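Local coordinates for protein second substrate binding domain of putative amino acid ABC transporter (Streptococcus pneumoniae, PDB 4OEN) that probably binds an amino acid outside the cell and delivers it to an ABC transporter for import, at residues K34-A37 against K38-F42; L93-K96 against E97-I101; A102-E105 against D106-G109; E199-N202 against N203-N207. All coordinates share one frame; numbering follows the deposited sequence.

Interaction 1: K34-A37 against K38-F42; sequences KAIA and KDQGF. With SO4 (sulfate ion), chain C.
Ala-37 O is gripped by two backbone donors where helix 28-40 ends: Phe-42 N lies 3.0 Å from Ala-37 O, and Gly-41 N adds a weak, strongly bent bond to the same oxygen. Positive phi at Gly-41 (72°) turns the chain so that Phe-42 N comes back to the oxygen that Gly-41 N already approaches. The same turn brings the Phe-42 ring flat against the helix. Ala-37 CA stands over one face, 3.7 Å from the Phe-42 ring centroid and nearly on its normal, a CH-pi contact, while Ala-37 CB reaches Phe-42 CE1 at 3.6 Å. Ile-36 CG2 runs alongside, pointing the same way as the ring.

On the polar flank, Gln-40 folds at chi2 (-68°) and sends NE2 to Asp-39 OD2, 2.8 Å away. That bond is nearly straight and meets OD2 on its anti side, 29° out of the carboxylate plane. Gln-40 NE2 also donates to sulfate O3 at 3.2 Å, and Asp-39 OD2 has a second donor in Asn-207, so both groups are tied down.

The six-to-one bond from Phe-42 to Ala-37, glycine with positive phi between, and apolar contact across the turn make a Schellman-like helix C-terminus, here leading into strand 44-47.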
loop_
_atom_site.group_PDB
_atom_site.type_symbol
_atom_site.label_atom_id
_atom_site.label_comp_id
_atom_site.label_asym_id
_atom_site.label_seq_id
_atom_site.Cartn_x
_atom_site.Cartn_y
_atom_site.Cartn_z
ATOM N N LYS A 34 -11.553 -10.962 -5.248
ATOM C CA LYS A 34 -12.699 -11.390 -6.045
ATOM C C LYS A 34 -12.282 -12.045 -7.357
ATOM O O LYS A 34 -12.869 -13.047 -7.758
ATOM C CB LYS A 34 -13.611 -10.207 -6.336
ATOM C CG LYS A 34 -14.311 -9.693 -5.099
ATOM C CD LYS A 34 -15.055 -8.425 -5.397
ATOM C CE LYS A 34 -15.484 -7.764 -4.103
ATOM N NZ LYS A 34 -16.285 -6.540 -4.351
ATOM N N ALA A 35 -11.285 -11.471 -8.031
ATOM C CA ALA A 35 -10.805 -12.056 -9.288
ATOM C C ALA A 35 -10.131 -13.407 -9.074
ATOM O O ALA A 35 -10.234 -14.311 -9.921
ATOM C CB ALA A 35 -9.846 -11.098 -9.993
ATOM N N ILE A 36 -9.424 -13.535 -7.955
ATOM C CA ILE A 36 -8.748 -14.782 -7.639
ATOM C C ILE A 36 -9.775 -15.856 -7.292
ATOM O O ILE A 36 -9.671 -16.991 -7.740
ATOM C CB ILE A 36 -7.736 -14.570 -6.504
ATOM C CG1 ILE A 36 -6.534 -13.800 -7.055
ATOM C CG2 ILE A 36 -7.295 -15.894 -5.895
ATOM C CD1 ILE A 36 -5.428 -13.516 -6.048
ATOM N N ALA A 37 -10.787 -15.493 -6.517
ATOM C CA ALA A 37 -11.819 -16.456 -6.157
ATOM C C ALA A 37 -12.512 -16.993 -7.403
ATOM O O ALA A 37 -12.779 -18.187 -7.526
ATOM C CB ALA A 37 -12.831 -15.824 -5.205
ATOM N N LYS A 38 -12.778 -16.102 -8.345
ATOM C CA LYS A 38 -13.460 -16.485 -9.563
ATOM C C LYS A 38 -12.557 -17.339 -10.457
ATOM O O LYS A 38 -13.011 -18.304 -11.072
ATOM C CB LYS A 38 -13.943 -15.240 -10.301
ATOM C CG LYS A 38 -14.721 -15.552 -11.568
ATOM C CD LYS A 38 -15.333 -14.297 -12.159
ATOM C CE LYS A 38 -16.163 -14.622 -13.395
ATOM N NZ LYS A 38 -16.854 -13.419 -13.934
ATOM N N ASP A 39 -11.276 -16.987 -10.520
ATOM C CA ASP A 39 -10.308 -17.731 -11.327
ATOM C C ASP A 39 -10.109 -19.152 -10.806
ATOM O O ASP A 39 -9.955 -20.105 -11.575
ATOM C CB ASP A 39 -8.969 -16.988 -11.346
ATOM C CG ASP A 39 -7.890 -17.744 -12.104
ATOM O OD1 ASP A 39 -7.914 -17.697 -13.345
ATOM O OD2 ASP A 39 -7.006 -18.360 -11.470
ATOM N N GLN A 40 -10.122 -19.278 -9.484
ATOM C CA GLN A 40 -9.795 -20.521 -8.801
ATOM C C GLN A 40 -11.024 -21.327 -8.403
ATOM O O GLN A 40 -10.905 -22.432 -7.884
ATOM C CB GLN A 40 -8.966 -20.208 -7.558
ATOM C CG GLN A 40 -7.591 -19.689 -7.897
ATOM C CD GLN A 40 -6.732 -20.749 -8.535
ATOM O OE1 GLN A 40 -6.448 -21.780 -7.926
ATOM N NE2 GLN A 40 -6.308 -20.510 -9.777
ATOM N N GLY A 41 -12.197 -20.752 -8.629
ATOM C CA GLY A 41 -13.444 -21.463 -8.411
ATOM C C GLY A 41 -13.815 -21.695 -6.963
ATOM O O GLY A 41 -14.443 -22.706 -6.642
ATOM N N PHE A 42 -13.437 -20.778 -6.081
ATOM C CA PHE A 42 -13.996 -20.823 -4.734
ATOM C C PHE A 42 -14.878 -19.610 -4.466
ATOM O O PHE A 42 -14.832 -18.617 -5.191
ATOM C CB PHE A 42 -12.903 -20.983 -3.659
ATOM C CG PHE A 42 -11.871 -19.880 -3.607
ATOM C CD1 PHE A 42 -12.042 -18.767 -2.788
ATOM C CD2 PHE A 42 -10.681 -19.999 -4.317
ATOM C CE1 PHE A 42 -11.062 -17.779 -2.714
ATOM C CE2 PHE A 42 -9.704 -19.025 -4.253
ATOM C CZ PHE A 42 -9.889 -17.908 -3.460
HETATM S S SO4 C . -4.842 -23.275 -12.077
HETATM O O1 SO4 C . -6.179 -22.819 -12.453
HETATM O O2 SO4 C . -4.102 -23.656 -13.277
HETATM O O3 SO4 C . -4.130 -22.209 -11.384
HETATM O O4 SO4 C . -4.956 -24.430 -11.190
#

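Interaction 2: L93-K96 against E97-I101; sequences LGVK and ESSNI
The flat peptide group that joins Lys-96 to Glu-97 is approached from above: Ser-99 N donates to Lys-96 O at 2.9 Å, standing 53° out of the carbonyl plane. The bond is nearly straight (N-H...O 166°) and closes a type I beta turn from Lys-96 to Ser-99. The Glu-97 carboxylate, another flat group, has a long, weak ion pair from OE2 to Lys-172.

Ser-99 does two jobs. Its CB packs against Val-95 CB at 3.6 Å, with Val-95 CG2 equally close to that CB. Its hydroxyl swings anti to its own nitrogen (chi1 174°) and accepts from Ile-101 N, the Ser-99 OG to Ile-101 N distance being 3.1 Å. With that bond in place the chain turns back along the strand, and Ile-101 packs against Leu-93. There Leu-93 CD2 meets Ile-101 CG2 at 4.0 Å, the two side chains crossing at about a right angle, while Ile-101 CD1 reaches toward Val-95 CG1. Leu-107 covers both Leu-93 and Ile-101.

At the outer corner one water sits 2.6 Å from Ser-98 OG and is weakly bonded to Lys-96 NZ, whose stronger partner is Asn-149 O. Lys-174 NZ clasps the turn by bonding to Glu-97 O and Ser-99 O.

A type I turn followed at once by an ST turn thus reverses the chain at the end of strand 87-96, one of the long strands that run between the lobes in the type II periplasmic binding protein fold.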
loop_
_atom_site.group_PDB
_atom_site.type_symbol
_atom_site.label_atom_id
_atom_site.label_comp_id
_atom_site.label_asym_id
_atom_site.label_seq_id
_atom_site.Cartn_x
_atom_site.Cartn_y
_atom_site.Cartn_z
ATOM N N LEU A 93 9.716 9.919 -3.395
ATOM C CA LEU A 93 9.672 11.373 -3.345
ATOM C C LEU A 93 8.498 11.932 -4.159
ATOM O O LEU A 93 8.221 11.470 -5.272
ATOM C CB LEU A 93 10.987 11.965 -3.882
ATOM C CG LEU A 93 11.219 13.433 -3.515
ATOM C CD1 LEU A 93 11.766 13.559 -2.096
ATOM C CD2 LEU A 93 12.145 14.110 -4.534
ATOM N N GLY A 94 7.831 12.948 -3.623
ATOM C CA GLY A 94 6.772 13.646 -4.348
ATOM C C GLY A 94 7.099 15.123 -4.471
ATOM O O GLY A 94 7.593 15.716 -3.514
ATOM N N VAL A 95 6.867 15.706 -5.649
ATOM C CA VAL A 95 7.006 17.149 -5.859
ATOM C C VAL A 95 5.860 17.691 -6.716
ATOM O O VAL A 95 5.139 16.927 -7.366
ATOM C CB VAL A 95 8.365 17.507 -6.535
ATOM C CG1 VAL A 95 9.537 17.123 -5.647
ATOM C CG2 VAL A 95 8.484 16.845 -7.917
ATOM N N LYS A 96 5.671 19.009 -6.715
ATOM C CA LYS A 96 4.713 19.619 -7.630
ATOM C C LYS A 96 5.131 19.424 -9.082
ATOM O O LYS A 96 6.316 19.260 -9.384
ATOM C CB LYS A 96 4.547 21.104 -7.326
ATOM C CG LYS A 96 4.091 21.358 -5.900
ATOM C CD LYS A 96 3.887 22.846 -5.646
ATOM C CE LYS A 96 2.722 23.396 -6.447
ATOM N NZ LYS A 96 2.527 24.852 -6.194
ATOM N N GLU A 97 4.162 19.483 -9.959
ATOM C CA GLU A 97 4.398 19.310 -11.361
ATOM C C GLU A 97 5.494 20.175 -11.902
ATOM O O GLU A 97 6.215 19.787 -12.752
ATOM C CB GLU A 97 3.127 19.665 -12.096
ATOM C CG GLU A 97 2.069 18.650 -11.815
ATOM C CD GLU A 97 2.123 17.521 -12.794
ATOM O OE1 GLU A 97 3.179 17.266 -13.340
ATOM O OE2 GLU A 97 1.084 16.912 -13.035
ATOM N N SER A 98 5.546 21.374 -11.356
ATOM C CA SER A 98 6.437 22.428 -11.795
ATOM C C SER A 98 7.885 22.261 -11.330
ATOM O O SER A 98 8.776 22.972 -11.799
ATOM C CB SER A 98 5.902 23.771 -11.288
ATOM O OG SER A 98 5.641 23.689 -9.886
ATOM N N SER A 99 8.120 21.328 -10.417
ATOM C CA SER A 99 9.424 21.226 -9.771
ATOM C C SER A 99 10.540 20.780 -10.711
ATOM O O SER A 99 10.339 19.916 -11.547
ATOM C CB SER A 99 9.359 20.255 -8.598
ATOM O OG SER A 99 10.649 20.052 -8.046
ATOM N N ASN A 100 11.722 21.350 -10.488
ATOM C CA ASN A 100 12.962 21.010 -11.183
ATOM C C ASN A 100 13.622 19.715 -10.684
ATOM O O ASN A 100 14.452 19.112 -11.376
ATOM C CB ASN A 100 13.949 22.173 -11.024
ATOM C CG ASN A 100 15.045 22.158 -12.056
ATOM O OD1 ASN A 100 14.955 21.464 -13.067
ATOM N ND2 ASN A 100 16.096 22.933 -11.807
ATOM N N ILE A 101 13.242 19.297 -9.482
ATOM C CA ILE A 101 13.940 18.232 -8.763
ATOM C C ILE A 101 13.821 16.876 -9.460
ATOM O O ILE A 101 12.720 16.390 -9.714
ATOM C CB ILE A 101 13.412 18.137 -7.316
ATOM C CG1 ILE A 101 13.736 19.438 -6.566
ATOM C CG2 ILE A 101 14.000 16.917 -6.617
ATOM C CD1 ILE A 101 13.093 19.557 -5.215
HETATM O O HOH W 1 3.940 25.516 -9.161
#

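Interaction 3: A102-E105 against D106-G109; sequences ASYE and DLKG
Asp-106 folds back over Ala-102 and Ser-103, and every atom of its side chain meets them. CB rests against the Ser-103 carbonyl, 3.3 Å from Ser-103 O. CG comes next, 3.3 Å from Ser-103 OG. Asp-106 OD1 lies 3.5 Å from Ser-103 OG, too poorly angled for a bond. At the tip, OD2 takes the backbone N-H of Ala-102: Asp-106 OD2 to Ala-102 N is 2.9 Å, and the oxygen uses its anti lone pair, turned away from OD1. With CG anti to the carbonyl carbon (chi1 -74°), the carboxylate is carried back along the chain toward this N-H.

Ser-103 OG accepts from Asp-106 N at 3.2 Å, and Ser-103 O adds a weak bond to the same nitrogen, so Asp-106 is held at both its backbone N, by Ser-103, and its carboxylate, by Ala-102 N. Asp-106 itself lies in a short 3-10 segment, residues 105-107: Leu-107 N bonds to Tyr-104 O at 3.0 Å and Lys-108 N to Glu-105 O at 3.2 Å. Tyr-104 and Leu-107 leave the turn side by side, and Leu-107 CD1 touches the ring edge at Tyr-104 CD1, 3.9 Å away.

This surface turn lies in the link from strand 87-96 to strand 111-115. Tyr-104 meets Tyr-131, the last residue of helix 128-131, Leu-107 packs on Tyr-133, and Gly-109 bonds through its backbone to Gly-132, just ahead of strand 134-138.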
loop_
_atom_site.group_PDB
_atom_site.type_symbol
_atom_site.label_atom_id
_atom_site.label_comp_id
_atom_site.label_asym_id
_atom_site.label_seq_id
_atom_site.Cartn_x
_atom_site.Cartn_y
_atom_site.Cartn_z
ATOM N N ALA A 102 14.969 16.271 -9.761
ATOM C CA ALA A 102 15.018 15.044 -10.554
ATOM C C ALA A 102 15.992 13.996 -10.001
ATOM O O ALA A 102 16.223 12.958 -10.633
ATOM C CB ALA A 102 15.380 15.375 -11.992
ATOM N N SER A 103 16.550 14.267 -8.826
ATOM C CA SER A 103 17.450 13.339 -8.150
ATOM C C SER A 103 17.545 13.727 -6.682
ATOM O O SER A 103 17.191 14.835 -6.315
ATOM C CB SER A 103 18.837 13.344 -8.778
ATOM O OG SER A 103 19.511 14.565 -8.523
ATOM N N TYR A 104 18.036 12.823 -5.846
ATOM C CA TYR A 104 18.200 13.167 -4.434
ATOM C C TYR A 104 19.291 14.228 -4.278
ATOM O O TYR A 104 19.235 15.052 -3.376
ATOM C CB TYR A 104 18.536 11.930 -3.599
ATOM C CG TYR A 104 17.385 10.967 -3.447
ATOM C CD1 TYR A 104 16.128 11.401 -3.038
ATOM C CD2 TYR A 104 17.547 9.622 -3.740
ATOM C CE1 TYR A 104 15.065 10.501 -2.898
ATOM C CE2 TYR A 104 16.497 8.734 -3.617
ATOM C CZ TYR A 104 15.273 9.170 -3.199
ATOM O OH TYR A 104 14.261 8.252 -3.089
ATOM N N GLU A 105 20.281 14.191 -5.157
ATOM C CA GLU A 105 21.337 15.203 -5.171
ATOM C C GLU A 105 20.760 16.605 -5.380
ATOM O O GLU A 105 21.289 17.587 -4.851
ATOM C CB GLU A 105 22.366 14.895 -6.266
ATOM C CG GLU A 105 23.299 13.723 -5.956
ATOM C CD GLU A 105 22.688 12.361 -6.262
ATOM O OE1 GLU A 105 21.550 12.302 -6.780
ATOM O OE2 GLU A 105 23.357 11.341 -5.978
ATOM N N ASP A 106 19.667 16.702 -6.142
ATOM C CA ASP A 106 19.027 18.001 -6.381
ATOM C C ASP A 106 18.427 18.599 -5.108
ATOM O O ASP A 106 18.097 19.788 -5.067
ATOM C CB ASP A 106 17.933 17.879 -7.441
ATOM C CG ASP A 106 18.488 17.719 -8.847
ATOM O OD1 ASP A 106 19.689 17.997 -9.060
ATOM O OD2 ASP A 106 17.710 17.332 -9.752
ATOM N N LEU A 107 18.288 17.772 -4.079
ATOM C CA LEU A 107 17.688 18.208 -2.831
ATOM C C LEU A 107 18.677 18.907 -1.915
ATOM O O LEU A 107 18.295 19.340 -0.830
ATOM C CB LEU A 107 17.073 17.015 -2.083
ATOM C CG LEU A 107 15.866 16.380 -2.770
ATOM C CD1 LEU A 107 15.501 15.106 -2.019
ATOM C CD2 LEU A 107 14.723 17.385 -2.757
ATOM N N LYS A 108 19.942 19.002 -2.316
ATOM C CA LYS A 108 20.933 19.635 -1.447
ATOM C C LYS A 108 20.492 21.051 -1.083
ATOM O O LYS A 108 20.232 21.871 -1.962
ATOM C CB LYS A 108 22.308 19.662 -2.120
ATOM C CG LYS A 108 23.460 20.058 -1.197
ATOM C CD LYS A 108 24.788 19.972 -1.941
ATOM C CE LYS A 108 25.945 20.347 -1.036
ATOM N NZ LYS A 108 25.772 21.723 -0.499
ATOM N N GLY A 109 20.362 21.315 0.214
ATOM C CA GLY A 109 19.969 22.632 0.684
ATOM C C GLY A 109 18.470 22.875 0.674
ATOM O O GLY A 109 18.006 23.870 1.221
#

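Interaction 4: E199-N202 against N203-N207; sequences EMFN and NGLAN. With SO4 (sulfate ion), chain C.
The backbone is regular alpha helix, with i to i+4 bonds from Asn-203, Gly-204, Leu-205 and Ala-206 back to Glu-199, Met-200, Phe-201 and Asn-202. The shorter two are Gly-204 N to Met-200 O and Leu-205 N to Phe-201 O, each 2.8 Å.

Leu-205 CB sits over the preceding turn, 3.4 Å from Phe-201 O. Four residues apart, Phe-201 and Leu-205 share a flank, and with CG anti to the nitrogen in both (chi1 -177° and 179°) their ends approach, Leu-205 CD2 coming obliquely to Phe-201 CE2 at 4.3 Å. Asn-202 OD1 lies at the edge of the Phe-201 ring, in its plane, and is held by the backbone N-H of Glu-84. Phe-187 stacks on the Phe-201 ring.

The asparagines on another flank behave differently. Asn-203 lays its amide back along the helix, its CG 3.3 Å from Glu-199 O, but its ND2 is badly angled for a bond to that carbonyl. Asn-203 CB brushes sulfate O3 at 3.5 Å. One turn on, Asn-207 ND2 donates to sulfate O3 at 3.0 Å, a somewhat bent bond; the anion probably came from the crystallisation liquor.

Gly-204, buried and without a side chain, lies on the side facing Ile-36 of helix 28-40. Phe-201 packs on Ile-36 as well, and Met-200, Asn-203 and Asn-207 touch Gln-40. The result is a helix-helix packing face inside one lobe of the type II periplasmic binding protein fold.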
loop_
_atom_site.group_PDB
_atom_site.type_symbol
_atom_site.label_atom_id
_atom_site.label_comp_id
_atom_site.label_asym_id
_atom_site.label_seq_id
_atom_site.Cartn_x
_atom_site.Cartn_y
_atom_site.Cartn_z
ATOM N N GLU A 199 -2.521 -21.749 -1.362
ATOM C CA GLU A 199 -2.185 -22.383 -2.636
ATOM C C GLU A 199 -2.991 -21.782 -3.789
ATOM O O GLU A 199 -2.439 -21.416 -4.824
ATOM C CB GLU A 199 -2.424 -23.895 -2.570
ATOM C CG GLU A 199 -1.516 -24.647 -1.610
ATOM C CD GLU A 199 -1.801 -26.149 -1.564
ATOM O OE1 GLU A 199 -2.371 -26.692 -2.538
ATOM O OE2 GLU A 199 -1.460 -26.784 -0.543
ATOM N N MET A 200 -4.300 -21.664 -3.597
ATOM C CA MET A 200 -5.162 -21.097 -4.632
ATOM C C MET A 200 -4.929 -19.603 -4.829
ATOM O O MET A 200 -5.026 -19.096 -5.954
ATOM C CB MET A 200 -6.629 -21.364 -4.303
ATOM C CG MET A 200 -6.988 -22.834 -4.443
ATOM S SD MET A 200 -8.740 -23.163 -4.271
ATOM C CE MET A 200 -9.011 -22.678 -2.562
ATOM N N PHE A 201 -4.625 -18.882 -3.752
ATOM C CA PHE A 201 -4.352 -17.464 -3.921
ATOM C C PHE A 201 -3.130 -17.285 -4.804
ATOM O O PHE A 201 -3.139 -16.482 -5.739
ATOM C CB PHE A 201 -4.139 -16.754 -2.580
ATOM C CG PHE A 201 -3.917 -15.262 -2.715
ATOM C CD1 PHE A 201 -4.973 -14.369 -2.550
ATOM C CD2 PHE A 201 -2.670 -14.758 -3.033
ATOM C CE1 PHE A 201 -4.771 -12.997 -2.685
ATOM C CE2 PHE A 201 -2.454 -13.394 -3.173
ATOM C CZ PHE A 201 -3.515 -12.507 -2.997
ATOM N N ASN A 202 -2.073 -18.031 -4.509
ATOM C CA ASN A 202 -0.842 -17.903 -5.273
ATOM C C ASN A 202 -1.043 -18.313 -6.728
ATOM O O ASN A 202 -0.487 -17.690 -7.621
ATOM C CB ASN A 202 0.269 -18.736 -4.647
ATOM C CG ASN A 202 0.755 -18.160 -3.328
ATOM O OD1 ASN A 202 0.518 -16.993 -3.023
ATOM N ND2 ASN A 202 1.452 -18.974 -2.552
ATOM N N ASN A 203 -1.815 -19.371 -6.962
ATOM C CA ASN A 203 -2.085 -19.801 -8.333
ATOM C C ASN A 203 -2.945 -18.788 -9.074
ATOM O O ASN A 203 -2.715 -18.509 -10.254
ATOM C CB ASN A 203 -2.763 -21.169 -8.343
ATOM C CG ASN A 203 -1.817 -22.278 -7.958
ATOM O OD1 ASN A 203 -0.598 -22.109 -8.014
ATOM N ND2 ASN A 203 -2.363 -23.419 -7.575
ATOM N N GLY A 204 -3.949 -18.253 -8.383
ATOM C CA GLY A 204 -4.821 -17.243 -8.957
ATOM C C GLY A 204 -4.031 -15.992 -9.304
ATOM O O GLY A 204 -4.199 -15.419 -10.376
ATOM N N LEU A 205 -3.146 -15.587 -8.399
ATOM C CA LEU A 205 -2.315 -14.416 -8.634
ATOM C C LEU A 205 -1.443 -14.606 -9.874
ATOM O O LEU A 205 -1.349 -13.711 -10.729
ATOM C CB LEU A 205 -1.436 -14.122 -7.409
ATOM C CG LEU A 205 -0.489 -12.921 -7.533
ATOM C CD1 LEU A 205 -1.260 -11.626 -7.701
ATOM C CD2 LEU A 205 0.419 -12.834 -6.318
ATOM N N ALA A 206 -0.814 -15.772 -9.985
ATOM C CA ALA A 206 0.031 -16.060 -11.144
ATOM C C ALA A 206 -0.782 -16.022 -12.434
ATOM O O ALA A 206 -0.331 -15.484 -13.448
ATOM C CB ALA A 206 0.717 -17.412 -10.986
ATOM N N ASN A 207 -1.979 -16.594 -12.404
ATOM C CA ASN A 207 -2.833 -16.561 -13.594
ATOM C C ASN A 207 -3.208 -15.136 -13.987
ATOM O O ASN A 207 -3.161 -14.773 -15.156
ATOM C CB ASN A 207 -4.101 -17.383 -13.374
ATOM C CG ASN A 207 -3.824 -18.869 -13.314
ATOM O OD1 ASN A 207 -2.796 -19.332 -13.804
ATOM N ND2 ASN A 207 -4.746 -19.630 -12.724
HETATM S S SO4 C . -4.842 -23.275 -12.077
HETATM O O1 SO4 C . -6.179 -22.819 -12.453
HETATM O O2 SO4 C . -4.102 -23.656 -13.277
HETATM O O3 SO4 C . -4.130 -22.209 -11.384
HETATM O O4 SO4 C . -4.956 -24.430 -11.190
#

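How the interactions relate
The four contacts form two pairs at opposite ends of the molecule. Interactions 1 and 4, centres 9 Å apart, lie on helices 28-40 and 195-210, which pack against each other: Ile-36 CD1 packs 3.5 Å from Phe-201 CE1, and Gln-40 CG lies 3.3 Å from Met-200 O. The sulfate takes an amide from each helix at their polar margin. Interactions 2 and 3 follow one another in the chain, centres 11 Å apart, and share an apolar seam in which Ile-101 CD1 meets Leu-107 CD2 at 3.7 Å. Between the pairs, centres are 38 to 46 Å apart, consistent with two separate lobes; in this fold the ligand cleft lies between the lobes.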